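Side-chain contact in B-cell differentiation antigen CD72 (Mus musculus, PDB 5B1R), which acts as a B-cell co-receptor that recognises the Sm/RNP self-antigen and, on ligand binding, recruits the phosphatase SHP-1 to inhibit antigen-receptor signalling: residues A[58-63]-A[96-101]. The protein carries 2 engineered substitutions. Numbering follows the deposited sequence.
Unlike the reference sequence in segment 96-101: Lys-99 (reference Glu).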
# COMPACT_ATOMS: atom_id res chain seq x y z
N GLY A 58 8.18 -9.12 4.24
CA GLY A 58 7.13 -9.64 5.10
C GLY A 58 5.76 -9.30 4.56
O GLY A 58 4.81 -10.08 4.70
N LEU A 59 5.65 -8.12 3.94
CA LEU A 59 4.40 -7.71 3.31
C LEU A 59 4.21 -8.43 1.97
O LEU A 59 3.14 -9.00 1.70
CB LEU A 59 4.38 -6.19 3.11
CG LEU A 59 3.20 -5.64 2.30
CD1 LEU A 59 1.86 -5.87 2.98
CD2 LEU A 59 3.44 -4.16 2.06
N GLU A 60 5.24 -8.39 1.12
CA GLU A 60 5.13 -8.91 -0.23
C GLU A 60 4.69 -10.38 -0.22
O GLU A 60 3.85 -10.79 -1.02
CB GLU A 60 6.46 -8.75 -0.95
CG GLU A 60 6.43 -9.22 -2.39
CD GLU A 60 7.62 -8.78 -3.22
OE1 GLU A 60 8.34 -7.83 -2.82
OE2 GLU A 60 7.82 -9.37 -4.31
N GLU A 61 5.22 -11.15 0.73
CA GLU A 61 4.94 -12.58 0.77
C GLU A 61 3.51 -12.91 1.16
O GLU A 61 3.06 -14.03 0.92
CB GLU A 61 5.90 -13.27 1.73
CG GLU A 61 7.34 -13.28 1.23
CD GLU A 61 8.29 -14.01 2.17
OE1 GLU A 61 9.52 -13.85 2.00
OE2 GLU A 61 7.82 -14.74 3.08
N LEU A 62 2.79 -11.95 1.74
CA LEU A 62 1.40 -12.15 2.13
C LEU A 62 0.38 -11.61 1.12
O LEU A 62 -0.82 -11.80 1.28
CB LEU A 62 1.14 -11.55 3.52
CG LEU A 62 1.81 -12.35 4.63
CD1 LEU A 62 1.74 -11.58 5.94
CD2 LEU A 62 1.12 -13.70 4.78
N LEU A 63 0.85 -10.94 0.08
CA LEU A 63 -0.07 -10.45 -0.94
C LEU A 63 -0.51 -11.58 -1.86
O LEU A 63 0.25 -12.50 -2.15
CB LEU A 63 0.61 -9.36 -1.77
CG LEU A 63 1.05 -8.11 -1.00
CD1 LEU A 63 1.78 -7.15 -1.95
CD2 LEU A 63 -0.13 -7.43 -0.34
N GLN A 96 7.37 -12.06 -12.02
CA GLN A 96 8.07 -12.14 -10.74
C GLN A 96 8.11 -10.84 -9.94
O GLN A 96 8.55 -10.84 -8.79
CB GLN A 96 9.49 -12.68 -10.93
CG GLN A 96 9.57 -14.05 -11.61
CD GLN A 96 9.18 -15.21 -10.69
OE1 GLN A 96 8.42 -15.04 -9.73
NE2 GLN A 96 9.72 -16.39 -10.98
N LYS A 97 7.64 -9.73 -10.52
CA LYS A 97 7.76 -8.43 -9.86
C LYS A 97 6.44 -7.68 -9.69
O LYS A 97 5.69 -7.52 -10.65
CB LYS A 97 8.72 -7.51 -10.61
CG LYS A 97 10.18 -7.72 -10.30
CD LYS A 97 11.02 -6.69 -11.04
CE LYS A 97 12.49 -7.07 -11.02
NZ LYS A 97 13.27 -6.19 -11.93
N TRP A 98 6.20 -7.19 -8.48
CA TRP A 98 5.16 -6.19 -8.26
C TRP A 98 5.59 -4.87 -8.89
O TRP A 98 6.76 -4.49 -8.79
CB TRP A 98 4.88 -6.02 -6.75
CG TRP A 98 4.22 -7.23 -6.17
CD1 TRP A 98 4.83 -8.33 -5.64
CD2 TRP A 98 2.81 -7.47 -6.09
NE1 TRP A 98 3.88 -9.24 -5.23
CE2 TRP A 98 2.64 -8.74 -5.49
CE3 TRP A 98 1.68 -6.75 -6.46
CZ2 TRP A 98 1.39 -9.29 -5.27
CZ3 TRP A 98 0.44 -7.30 -6.23
CH2 TRP A 98 0.30 -8.56 -5.64
N LYS A 99 4.64 -4.20 -9.54
CA LYS A 99 4.88 -2.91 -10.16
C LYS A 99 3.81 -1.92 -9.72
O LYS A 99 2.68 -2.32 -9.41
CB LYS A 99 4.85 -3.03 -11.69
CG LYS A 99 6.03 -3.82 -12.23
CD LYS A 99 6.03 -3.88 -13.74
CE LYS A 99 7.15 -4.77 -14.24
NZ LYS A 99 8.48 -4.10 -14.23
N ARG A 100 4.17 -0.64 -9.69
CA ARG A 100 3.17 0.41 -9.55
C ARG A 100 2.46 0.58 -10.89
O ARG A 100 3.10 0.70 -11.93
CB ARG A 100 3.84 1.73 -9.16
CG ARG A 100 2.85 2.86 -8.97
CD ARG A 100 3.53 4.19 -8.62
NE ARG A 100 4.30 4.06 -7.39
CZ ARG A 100 3.81 4.21 -6.16
NH1 ARG A 100 2.55 4.63 -5.99
NH2 ARG A 100 4.58 3.97 -5.12
N THR A 101 1.13 0.57 -10.85
CA THR A 101 0.30 0.71 -12.03
C THR A 101 -0.79 1.75 -11.76
O THR A 101 -1.13 2.05 -10.62
CB THR A 101 -0.34 -0.60 -12.43
OG1 THR A 101 -1.29 -0.98 -11.45
CG2 THR A 101 0.70 -1.70 -12.55
O HOH W 1 8.27 -7.92 -6.52
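Glu-60 and Trp-98 mark the nearest approach of the two backbones, their CA atoms 8.5 Å apart, where the short helix and the type I turn from Glu-60 to Leu-63 face the strand that starts at Lys-97. The gap is bridged by side chains and one water. Trp-98 reaches across with its indole, and Leu-63 covers one face of the six-membered ring: CD1 of Leu-63 lies 4.0 Å from the centroid of that Trp-98 ring and 14° off its normal, a CH-pi contact. CB of Leu-63 adds an apolar contact of 3.6 Å with Trp-98 CZ2. Glu-60 approaches the pyrrole side of the same indole. Its CG stands anti to the backbone N (chi1 -178°), and the extended chain carries the carboxylate past the ring, bringing OE2 of Glu-60 to 3.4 Å from Trp-98 CD1, at the ring edge and in its plane. The carboxylate is turned 82° from the indole, almost perpendicular. From there a water links side chain to strand, donating to Glu-60 OE2 at 2.7 Å and accepting from Trp-98 N at 2.9 Å, which gives this backbone N-H a partner and ties the carboxylate to the start of the strand. Ile-91 and Ile-19 also touch Leu-63, while Lys-93 of the neighbouring strand touches Trp-98. The contact thus joins the helical turn at 57-60 to strand 97-104, which pairs with strand 87-94 in a small antiparallel sheet within the C-type lectin-like fold of the CD72 extracellular domain.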